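Local coordinates for protein xenavidin (Xenopus tropicalis, PDB 2UZ2) that binds biotin, probably tightly, as a frog member of the avidin family, working as a tetramer of beta barrels that each hold the vitamin in a deep pocket, at residues T32-T37 with I46-L51; W12-G17 with G115-T120; T76-Q81 with L92-L97. All coordinates share one frame; numbering follows the deposited sequence. Where two conformers were deposited one is given.

Interaction 1 of 3, residues T32-T37 with I46-L51; sequences TGTYFT and IRISPL. With BTN (biotin), chain D.
Y35 and S49 exchange two backbone hydrogen bonds, and G33 and L51 do the same two residues further along, pairing strands 30-36 and 49-55 as antiparallel neighbours in the eight-stranded avidin barrel. The Y35 side chain leads inward from the strand. Its CB packs 4.3 Å from L51 CD2. CG stands anti to the backbone N (chi1 -162°), carrying the ring away from 46-51 to pack against L20 and V67 and to meet the ring of W78. At the far edge CE2 and CZ border the biotin oxygen O3, which lies near the ring plane. The phenol OH then donates to biotin O3 at 2.7 Å. Past Y35 the strands part, and one water fills in, donating to Y35 O and R47 O and accepting from T37 N. Away from Y35 the packing is mostly apolar: I48 CG2 presses on T34 CB at 3.4 Å, tighter than usual van der Waals contact, while I46 CG2 sits over the F36 ring, 3.9 Å from its centroid, and I48 CG1 touches that ring's edge. T37 OG1, also hydrogen-bonded to V39 O, accepts from biotin N2 at 2.8 Å with an N-H...O angle of 154°.

Interaction 2 of 3, residues W12-G17 with G115-T120; sequences WRNKLG and GANTFT
N14 lays its CB over one face of the F119 ring, 3.9 Å from the centroid, where the first strand of the chain, 10-14, meets the last, 112-121, and closes the avidin barrel. This is the compact part of the contact. The two side chains run side by side, with N14 ND2 3.7 Å from F119 CZ, and W12 CB backs onto F119 CB, with L20 nearby. R13 and T120 tie the backbones together by two hydrogen bonds, R13 N to T120 O and T120 N to R13 O, both 2.9 Å long. The outward side is looser: R13 CG lies merely alongside T120 OG1 at 3.9 Å, and both R13 and K15 are exposed. A type I turn runs from N14 to G17, closed by G17 N to N14 O. N14 ND2 lies 3.8 Å from N117 CG, and a water joins the two amides, donating to N117 OD1 and taking a weak bond from N14 ND2. N117 OD1 also receives W96 NE1. The N14 amide is fixed from both ends. OD1 accepts from S18 N and, weakly, from L16 N, while ND2 donates to the biotin oxygen O3. Backbone N-H groups thus set which way the amide is turned, presenting its NH2 to the ligand, and they would tend to polarise it into a better donor.

Interaction 3 of 3, residues T76-Q81 with L92-L97; sequences TVWTGQ and LHTMWL. With BTN (biotin), chain D.
W96 CG sits between its backbone N and carbonyl carbon (chi1 50°) and W78 CG lies anti to its carbonyl carbon (chi1 -77°), which sends the two indoles off side by side in the same direction. W96 CB comes down over the five-membered ring of W78, 3.7 Å from the centroid. The two five-membered rings meet obliquely, their planes at 54°. At the edge of W78, T94 OG1 approaches CD1 to 3.4 Å; that hydroxyl is hydrogen-bonded to N117 O. W96 instead offers a face to biotin: C6 stands 3.5 Å above the plane, over the centre of the indole. Strands 75-84 and 90-99 form an antiparallel beta hairpin of the barrel, with six backbone hydrogen bonds from V77 with L97 through T79 with M95 to Q81 with H93. G80 and T94 form a non-hydrogen-bonded pair, with G80 CA 2.9 Å from H93 O. On the outer face, V77 packs on W78 of the second subunit, and Q81 OE1 bonds to R99 NH2 of that subunit. At the pocket end T76 OG1, hydrogen-bonded to W69 NE1, lies 3.1 Å from biotin S1.

All three contacts belong to one closed barrel and converge on one biotin. Interaction 1 meets interaction 3 where Y35 CZ comes within 3.5 Å of W78 CZ2. Interaction 2 reaches the same tyrosine: Y35 OH lies 3.4 Å from F119 CZ and 3.2 Å from N14 ND2, and OH and ND2 both donate to biotin O3. Interactions 1 and 2 supply hydrogen bonds to the ureido group, while the sulfur ring packs against interaction 3; S18 OG is among the further partners of biotin. Interactions 2 and 3, with centres about 10 Å apart, share adjacent strands, 112-121 and 90-99, joined by backbone bonds and by a probable hydrogen bond between T118 OG1 and H93 ND1 at 2.7 Å.

Interaction 1 of 3, residues T32-T37 with I46-L51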
loop_
_atom_site.group_PDB
_atom_site.type_symbol
_atom_site.label_atom_id
_atom_site.label_comp_id
_atom_site.label_asym_id
_atom_site.label_seq_id
_atom_site.Cartn_x
_atom_site.Cartn_y
_atom_site.Cartn_z
ATOM N N THR B 32 -0.248 1.426 -24.725
ATOM C CA THR B 32 -1.018 2.650 -24.529
ATOM C C THR B 32 -2.501 2.312 -24.580
ATOM O O THR B 32 -2.893 1.268 -25.096
ATOM C CB THR B 32 -0.707 3.721 -25.593
ATOM O OG1 THR B 32 -1.238 3.316 -26.853
ATOM C CG2 THR B 32 0.787 3.916 -25.764
ATOM N N GLY B 33 -3.316 3.194 -24.025
ATOM C CA GLY B 33 -4.745 2.982 -24.043
ATOM C C GLY B 33 -5.470 4.062 -23.282
ATOM O O GLY B 33 -4.998 5.200 -23.172
ATOM N N THR B 34 -6.649 3.698 -22.821
ATOM C CA THR B 34 -7.471 4.654 -22.060
ATOM C C THR B 34 -8.146 3.983 -20.883
ATOM O O THR B 34 -8.330 2.770 -20.850
ATOM C CB THR B 34 -8.566 5.298 -22.926
ATOM O OG1 THR B 34 -9.427 4.284 -23.485
ATOM C CG2 THR B 34 -7.960 6.125 -24.051
ATOM N N TYR B 35 -8.575 4.811 -19.944
ATOM C CA TYR B 35 -9.288 4.294 -18.775
ATOM C C TYR B 35 -10.503 5.172 -18.549
ATOM O O TYR B 35 -10.425 6.425 -18.548
ATOM C CB TYR B 35 -8.368 4.349 -17.563
ATOM C CG TYR B 35 -8.819 3.467 -16.448
ATOM C CD1 TYR B 35 -8.235 2.196 -16.257
ATOM C CD2 TYR B 35 -9.768 3.900 -15.551
ATOM C CE1 TYR B 35 -8.630 1.385 -15.191
ATOM C CE2 TYR B 35 -10.180 3.070 -14.493
ATOM C CZ TYR B 35 -9.592 1.816 -14.337
ATOM O OH TYR B 35 -10.038 1.039 -13.263
ATOM N N PHE B 36 -11.645 4.529 -18.347
ATOM C CA PHE B 36 -12.826 5.276 -18.027
ATOM C C PHE B 36 -13.311 4.834 -16.645
ATOM O O PHE B 36 -13.831 3.710 -16.463
ATOM C CB PHE B 36 -13.965 5.150 -19.034
ATOM C CG PHE B 36 -15.107 6.069 -18.682
ATOM C CD1 PHE B 36 -15.153 7.334 -19.202
ATOM C CD2 PHE B 36 -16.049 5.700 -17.724
ATOM C CE1 PHE B 36 -16.180 8.209 -18.874
ATOM C CE2 PHE B 36 -17.077 6.577 -17.341
ATOM C CZ PHE B 36 -17.136 7.849 -17.921
ATOM N N THR B 37 -13.131 5.695 -15.667
ATOM C CA THR B 37 -13.506 5.271 -14.304
ATOM C C THR B 37 -14.996 5.465 -13.971
ATOM O O THR B 37 -15.608 6.471 -14.325
ATOM C CB THR B 37 -12.639 5.953 -13.228
ATOM O OG1 THR B 37 -12.984 5.384 -11.964
ATOM C CG2 THR B 37 -12.901 7.453 -13.200
ATOM N N ILE B 46 -16.558 12.939 -15.108
ATOM C CA ILE B 46 -15.539 11.973 -15.537
ATOM C C ILE B 46 -15.442 11.922 -17.068
ATOM O O ILE B 46 -16.466 11.929 -17.772
ATOM C CB ILE B 46 -15.850 10.575 -14.987
ATOM C CG1 ILE B 46 -15.708 10.589 -13.451
ATOM C CG2 ILE B 46 -14.913 9.544 -15.575
ATOM C CD1 ILE B 46 -16.535 9.535 -12.732
ATOM N N ARG B 47 -14.203 11.905 -17.562
ATOM C CA ARG B 47 -13.960 11.679 -18.995
ATOM C C ARG B 47 -12.895 10.645 -19.183
ATOM O O ARG B 47 -12.059 10.421 -18.293
ATOM C CB ARG B 47 -13.607 12.965 -19.772
ATOM C CG ARG B 47 -14.874 13.809 -20.101
ATOM C CD ARG B 47 -14.642 14.935 -21.139
ATOM N NE ARG B 47 -15.763 15.878 -21.144
ATOM C CZ ARG B 47 -16.017 16.726 -20.147
ATOM N NH1 ARG B 47 -15.207 16.775 -19.103
ATOM N NH2 ARG B 47 -17.067 17.529 -20.192
ATOM N N ILE B 48 -12.955 9.986 -20.342
ATOM C CA ILE B 48 -11.948 9.000 -20.734
ATOM C C ILE B 48 -10.583 9.662 -20.576
ATOM O O ILE B 48 -10.413 10.845 -20.975
ATOM C CB ILE B 48 -12.160 8.590 -22.199
ATOM C CG1 ILE B 48 -13.547 7.965 -22.382
ATOM C CG2 ILE B 48 -11.076 7.638 -22.638
ATOM C CD1 ILE B 48 -13.899 7.624 -23.819
ATOM N N SER B 49 -9.635 8.915 -19.999
ATOM C CA SER B 49 -8.306 9.422 -19.706
ATOM C C SER B 49 -7.231 8.516 -20.273
ATOM O O SER B 49 -7.421 7.308 -20.360
ATOM C CB SER B 49 -8.153 9.582 -18.173
ATOM O OG SER B 49 -9.126 10.524 -17.678
ATOM N N PRO B 50 -6.108 9.098 -20.710
ATOM C CA PRO B 50 -5.079 8.273 -21.338
ATOM C C PRO B 50 -4.204 7.500 -20.355
ATOM O O PRO B 50 -4.027 7.915 -19.216
ATOM C CB PRO B 50 -4.229 9.306 -22.063
ATOM C CG PRO B 50 -4.316 10.555 -21.160
ATOM C CD PRO B 50 -5.759 10.532 -20.699
ATOM N N LEU B 51 -3.596 6.414 -20.836
ATOM C CA LEU B 51 -2.653 5.676 -20.016
ATOM C C LEU B 51 -1.470 5.223 -20.848
ATOM O O LEU B 51 -1.586 5.077 -22.085
ATOM C CB LEU B 51 -3.320 4.440 -19.382
ATOM C CG LEU B 51 -3.768 3.302 -20.323
ATOM C CD1 LEU B 51 -2.733 2.206 -20.529
ATOM C CD2 LEU B 51 -5.025 2.686 -19.744
HETATM C C11 BTN D . -10.015 11.756 -9.166
HETATM O O11 BTN D . -9.260 12.635 -8.689
HETATM O O12 BTN D . -11.205 11.731 -8.767
HETATM C C10 BTN D . -9.520 10.757 -10.196
HETATM C C9 BTN D . -10.418 9.529 -10.296
HETATM C C8 BTN D . -9.931 8.409 -9.358
HETATM C C7 BTN D . -10.419 7.032 -9.772
HETATM C C2 BTN D . -9.901 5.920 -8.850
HETATM S S1 BTN D . -8.269 5.653 -9.087
HETATM C C6 BTN D . -8.375 3.954 -8.418
HETATM C C5 BTN D . -9.792 3.413 -8.504
HETATM N N1 BTN D . -10.027 2.420 -9.556
HETATM C C3 BTN D . -10.952 2.866 -10.420
HETATM O O3 BTN D . -11.662 2.094 -11.358
HETATM N N2 BTN D . -11.155 4.169 -10.241
HETATM C C4 BTN D . -10.665 4.588 -8.935
HETATM O O HOH W 1 -11.725 8.163 -16.759
#

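Interaction 2 of 3, residues W12-G17 with G115-T120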
loop_
_atom_site.group_PDB
_atom_site.type_symbol
_atom_site.label_atom_id
_atom_site.label_comp_id
_atom_site.label_asym_id
_atom_site.label_seq_id
_atom_site.Cartn_x
_atom_site.Cartn_y
_atom_site.Cartn_z
ATOM N N TRP B 12 -11.411 -4.367 -20.829
ATOM C CA TRP B 12 -11.511 -5.047 -19.550
ATOM C C TRP B 12 -12.403 -4.206 -18.651
ATOM O O TRP B 12 -12.516 -2.995 -18.834
ATOM C CB TRP B 12 -10.136 -5.106 -18.885
ATOM C CG TRP B 12 -9.053 -5.774 -19.717
ATOM C CD1 TRP B 12 -8.264 -5.183 -20.684
ATOM C CD2 TRP B 12 -8.633 -7.141 -19.634
ATOM N NE1 TRP B 12 -7.387 -6.119 -21.208
ATOM C CE2 TRP B 12 -7.589 -7.320 -20.569
ATOM C CE3 TRP B 12 -9.037 -8.237 -18.841
ATOM C CZ2 TRP B 12 -6.942 -8.561 -20.750
ATOM C CZ3 TRP B 12 -8.401 -9.476 -19.040
ATOM C CH2 TRP B 12 -7.369 -9.615 -19.965
ATOM N N ARG B 13 -13.007 -4.853 -17.660
ATOM C CA ARG B 13 -13.790 -4.110 -16.671
ATOM C C ARG B 13 -13.427 -4.587 -15.288
ATOM O O ARG B 13 -13.077 -5.751 -15.093
ATOM C CB ARG B 13 -15.286 -4.351 -16.878
ATOM C CG ARG B 13 -15.734 -5.802 -16.833
ATOM C CD ARG B 13 -17.263 -5.943 -16.714
ATOM N NE ARG B 13 -17.747 -5.687 -15.358
ATOM C CZ ARG B 13 -18.680 -4.787 -15.047
ATOM N NH1 ARG B 13 -19.257 -4.056 -15.997
ATOM N NH2 ARG B 13 -19.043 -4.623 -13.783
ATOM N N ASN B 14 -13.529 -3.705 -14.312
ATOM C CA ASN B 14 -13.417 -4.197 -12.930
ATOM C C ASN B 14 -14.768 -4.265 -12.236
ATOM O O ASN B 14 -15.796 -3.967 -12.834
ATOM C CB ASN B 14 -12.380 -3.411 -12.136
ATOM C CG ASN B 14 -12.779 -1.953 -11.907
ATOM O OD1 ASN B 14 -13.957 -1.611 -11.963
ATOM N ND2 ASN B 14 -11.774 -1.097 -11.633
ATOM N N LYS B 15 -14.776 -4.646 -10.957
ATOM C CA LYS B 15 -16.030 -4.875 -10.262
ATOM C C LYS B 15 -16.818 -3.579 -10.051
ATOM O O LYS B 15 -18.044 -3.619 -9.880
ATOM C CB LYS B 15 -15.782 -5.659 -8.954
ATOM C CG LYS B 15 -14.899 -6.936 -9.201
ATOM C CD LYS B 15 -14.585 -7.770 -7.937
ATOM C CE LYS B 15 -15.498 -8.970 -7.810
ATOM N NZ LYS B 15 -15.167 -9.824 -6.624
ATOM N N LEU B 16 -16.119 -2.441 -10.069
ATOM C CA LEU B 16 -16.750 -1.116 -9.961
ATOM C C LEU B 16 -17.413 -0.683 -11.274
ATOM O O LEU B 16 -18.217 0.260 -11.280
ATOM C CB LEU B 16 -15.736 -0.062 -9.516
ATOM C CG LEU B 16 -15.007 -0.204 -8.172
ATOM C CD1 LEU B 16 -13.634 0.545 -8.192
ATOM C CD2 LEU B 16 -15.905 0.271 -7.083
ATOM N N GLY B 17 -17.116 -1.383 -12.367
ATOM C CA GLY B 17 -17.673 -1.069 -13.704
ATOM C C GLY B 17 -16.776 -0.193 -14.560
ATOM O O GLY B 17 -17.119 0.123 -15.724
ATOM N N GLY B 115 -5.405 0.467 -3.140
ATOM C CA GLY B 115 -6.519 -0.462 -3.270
ATOM C C GLY B 115 -6.168 -1.587 -4.232
ATOM O O GLY B 115 -5.046 -1.671 -4.714
ATOM N N ALA B 116 -7.130 -2.474 -4.425
ATOM C CA ALA B 116 -6.921 -3.651 -5.304
ATOM C C ALA B 116 -8.084 -3.715 -6.270
ATOM O O ALA B 116 -9.229 -3.442 -5.871
ATOM C CB ALA B 116 -6.906 -4.912 -4.449
ATOM N N ASN B 117 -7.846 -4.157 -7.503
ATOM C CA ASN B 117 -8.993 -4.569 -8.293
ATOM C C ASN B 117 -8.628 -5.700 -9.201
ATOM O O ASN B 117 -7.459 -5.825 -9.604
ATOM C CB ASN B 117 -9.492 -3.428 -9.158
ATOM C CG ASN B 117 -10.426 -2.499 -8.414
ATOM O OD1 ASN B 117 -9.996 -1.430 -8.026
ATOM N ND2 ASN B 117 -11.697 -2.918 -8.170
ATOM N N THR B 118 -9.622 -6.516 -9.512
ATOM C CA THR B 118 -9.428 -7.553 -10.531
ATOM C C THR B 118 -10.233 -7.148 -11.774
ATOM O O THR B 118 -11.392 -6.689 -11.675
ATOM C CB THR B 118 -9.795 -8.984 -10.021
ATOM O OG1 THR B 118 -8.829 -9.418 -9.037
ATOM C CG2 THR B 118 -9.810 -9.987 -11.152
ATOM N N PHE B 119 -9.609 -7.300 -12.934
ATOM C CA PHE B 119 -10.259 -6.980 -14.213
ATOM C C PHE B 119 -10.567 -8.258 -14.972
ATOM O O PHE B 119 -9.767 -9.176 -14.956
ATOM C CB PHE B 119 -9.368 -6.083 -15.082
ATOM C CG PHE B 119 -9.173 -4.695 -14.522
ATOM C CD1 PHE B 119 -9.927 -3.625 -14.991
ATOM C CD2 PHE B 119 -8.200 -4.453 -13.540
ATOM C CE1 PHE B 119 -9.733 -2.336 -14.470
ATOM C CE2 PHE B 119 -7.988 -3.163 -13.043
ATOM C CZ PHE B 119 -8.754 -2.101 -13.535
ATOM N N THR B 120 -11.723 -8.304 -15.641
ATOM C CA THR B 120 -12.078 -9.438 -16.489
ATOM C C THR B 120 -12.507 -8.911 -17.865
ATOM O O THR B 120 -12.640 -7.709 -18.071
ATOM C CB THR B 120 -13.242 -10.224 -15.914
ATOM O OG1 THR B 120 -14.368 -9.351 -15.792
ATOM C CG2 THR B 120 -12.885 -10.777 -14.521
HETATM O O HOH W 2 -8.972 -0.513 -10.312
#

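Interaction 3 of 3, residues T76-Q81 with L92-L97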
loop_
_atom_site.group_PDB
_atom_site.type_symbol
_atom_site.label_atom_id
_atom_site.label_comp_id
_atom_site.label_asym_id
_atom_site.label_seq_id
_atom_site.Cartn_x
_atom_site.Cartn_y
_atom_site.Cartn_z
ATOM N N THR B 76 -3.169 7.979 -11.056
ATOM C CA THR B 76 -3.237 6.634 -10.458
ATOM C C THR B 76 -2.317 5.707 -11.227
ATOM O O THR B 76 -2.235 5.806 -12.462
ATOM C CB THR B 76 -4.656 6.063 -10.482
ATOM O OG1 THR B 76 -5.542 6.994 -9.843
ATOM C CG2 THR B 76 -4.723 4.691 -9.762
ATOM N N VAL B 77 -1.637 4.840 -10.485
ATOM C CA VAL B 77 -0.799 3.784 -11.094
ATOM C C VAL B 77 -1.343 2.438 -10.661
ATOM O O VAL B 77 -1.817 2.291 -9.540
ATOM C CB VAL B 77 0.715 3.916 -10.745
ATOM C CG1 VAL B 77 1.326 5.213 -11.400
ATOM C CG2 VAL B 77 0.978 3.916 -9.206
ATOM N N TRP B 78 -1.293 1.472 -11.579
ATOM C CA TRP B 78 -1.671 0.082 -11.283
ATOM C C TRP B 78 -0.519 -0.825 -11.641
ATOM O O TRP B 78 0.184 -0.604 -12.643
ATOM C CB TRP B 78 -2.812 -0.381 -12.190
ATOM C CG TRP B 78 -4.207 0.096 -11.863
ATOM C CD1 TRP B 78 -5.212 -0.654 -11.316
ATOM C CD2 TRP B 78 -4.794 1.360 -12.200
ATOM N NE1 TRP B 78 -6.388 0.058 -11.285
ATOM C CE2 TRP B 78 -6.155 1.303 -11.807
ATOM C CE3 TRP B 78 -4.298 2.545 -12.782
ATOM C CZ2 TRP B 78 -7.029 2.384 -11.975
ATOM C CZ3 TRP B 78 -5.170 3.612 -12.962
ATOM C CH2 TRP B 78 -6.501 3.537 -12.566
ATOM N N THR B 79 -0.373 -1.895 -10.875
ATOM C CA THR B 79 0.528 -2.986 -11.293
ATOM C C THR B 79 -0.088 -4.333 -10.942
ATOM O O THR B 79 -0.801 -4.476 -9.926
ATOM C CB THR B 79 1.961 -2.815 -10.732
ATOM O OG1 THR B 79 2.823 -3.780 -11.330
ATOM C CG2 THR B 79 2.040 -3.021 -9.212
ATOM N N GLY B 80 0.163 -5.338 -11.768
ATOM C CA GLY B 80 -0.517 -6.597 -11.535
ATOM C C GLY B 80 0.032 -7.687 -12.390
ATOM O O GLY B 80 1.088 -7.534 -13.008
ATOM N N GLN B 81 -0.719 -8.770 -12.442
ATOM C CA GLN B 81 -0.334 -9.921 -13.232
ATOM C C GLN B 81 -1.582 -10.545 -13.817
ATOM O O GLN B 81 -2.625 -10.580 -13.186
ATOM C CB GLN B 81 0.447 -10.925 -12.388
ATOM C CG GLN B 81 1.137 -12.064 -13.221
ATOM C CD GLN B 81 2.065 -12.956 -12.395
ATOM O OE1 GLN B 81 2.240 -12.765 -11.186
ATOM N NE2 GLN B 81 2.633 -13.959 -13.041
ATOM N N LEU B 92 -6.988 -10.066 -14.644
ATOM C CA LEU B 92 -5.844 -9.264 -14.247
ATOM C C LEU B 92 -6.028 -8.962 -12.770
ATOM O O LEU B 92 -7.002 -8.277 -12.404
ATOM C CB LEU B 92 -5.782 -7.948 -15.014
ATOM C CG LEU B 92 -5.976 -7.996 -16.526
ATOM C CD1 LEU B 92 -5.888 -6.598 -17.116
ATOM C CD2 LEU B 92 -4.915 -8.890 -17.129
ATOM N N HIS B 93 -5.110 -9.449 -11.940
ATOM C CA HIS B 93 -5.041 -9.059 -10.534
ATOM C C HIS B 93 -4.136 -7.858 -10.374
ATOM O O HIS B 93 -2.955 -7.931 -10.680
ATOM C CB HIS B 93 -4.536 -10.209 -9.638
ATOM C CG HIS B 93 -5.494 -11.345 -9.506
ATOM N ND1 HIS B 93 -6.780 -11.187 -9.039
ATOM C CD2 HIS B 93 -5.328 -12.670 -9.703
ATOM C CE1 HIS B 93 -7.383 -12.363 -9.011
ATOM N NE2 HIS B 93 -6.524 -13.279 -9.417
ATOM N N THR B 94 -4.680 -6.758 -9.842
ATOM C CA THR B 94 -3.944 -5.510 -9.719
ATOM C C THR B 94 -4.054 -4.894 -8.328
ATOM O O THR B 94 -4.994 -5.133 -7.580
ATOM C CB THR B 94 -4.448 -4.420 -10.701
ATOM O OG1 THR B 94 -5.696 -3.877 -10.260
ATOM C CG2 THR B 94 -4.570 -5.021 -12.178
ATOM N N MET B 95 -3.037 -4.111 -8.030
ATOM C CA MET B 95 -3.155 -3.156 -6.953
ATOM C C MET B 95 -2.799 -1.800 -7.498
ATOM O O MET B 95 -2.130 -1.683 -8.548
ATOM C CB MET B 95 -2.263 -3.567 -5.815
ATOM C CG MET B 95 -2.657 -4.946 -5.331
ATOM S SD MET B 95 -2.001 -5.252 -3.726
ATOM C CE MET B 95 -3.153 -4.278 -2.741
ATOM N N TRP B 96 -3.308 -0.760 -6.858
ATOM C CA TRP B 96 -3.136 0.582 -7.369
ATOM C C TRP B 96 -2.796 1.586 -6.282
ATOM O O TRP B 96 -3.084 1.334 -5.120
ATOM C CB TRP B 96 -4.403 1.071 -8.139
ATOM C CG TRP B 96 -5.724 0.897 -7.415
ATOM C CD1 TRP B 96 -6.611 -0.116 -7.579
ATOM C CD2 TRP B 96 -6.296 1.775 -6.447
ATOM N NE1 TRP B 96 -7.717 0.053 -6.761
ATOM C CE2 TRP B 96 -7.553 1.214 -6.057
ATOM C CE3 TRP B 96 -5.885 2.974 -5.858
ATOM C CZ2 TRP B 96 -8.396 1.826 -5.118
ATOM C CZ3 TRP B 96 -6.741 3.580 -4.886
ATOM C CH2 TRP B 96 -7.972 3.010 -4.556
ATOM N N LEU B 97 -2.158 2.691 -6.677
ATOM C CA LEU B 97 -1.970 3.839 -5.777
ATOM C C LEU B 97 -2.578 5.029 -6.488
ATOM O O LEU B 97 -2.263 5.281 -7.656
ATOM C CB LEU B 97 -0.464 4.099 -5.556
ATOM C CG LEU B 97 0.339 3.041 -4.789
ATOM C CD1 LEU B 97 1.879 3.342 -4.882
ATOM C CD2 LEU B 97 -0.154 2.965 -3.317
HETATM C C11 BTN D . -10.015 11.756 -9.166
HETATM O O11 BTN D . -9.260 12.635 -8.689
HETATM O O12 BTN D . -11.205 11.731 -8.767
HETATM C C10 BTN D . -9.520 10.757 -10.196
HETATM C C9 BTN D . -10.418 9.529 -10.296
HETATM C C8 BTN D . -9.931 8.409 -9.358
HETATM C C7 BTN D . -10.419 7.032 -9.772
HETATM C C2 BTN D . -9.901 5.920 -8.850
HETATM S S1 BTN D . -8.269 5.653 -9.087
HETATM C C6 BTN D . -8.375 3.954 -8.418
HETATM C C5 BTN D . -9.792 3.413 -8.504
HETATM N N1 BTN D . -10.027 2.420 -9.556
HETATM C C3 BTN D . -10.952 2.866 -10.420
HETATM O O3 BTN D . -11.662 2.094 -11.358
HETATM N N2 BTN D . -11.155 4.169 -10.241
HETATM C C4 BTN D . -10.665 4.588 -8.935
#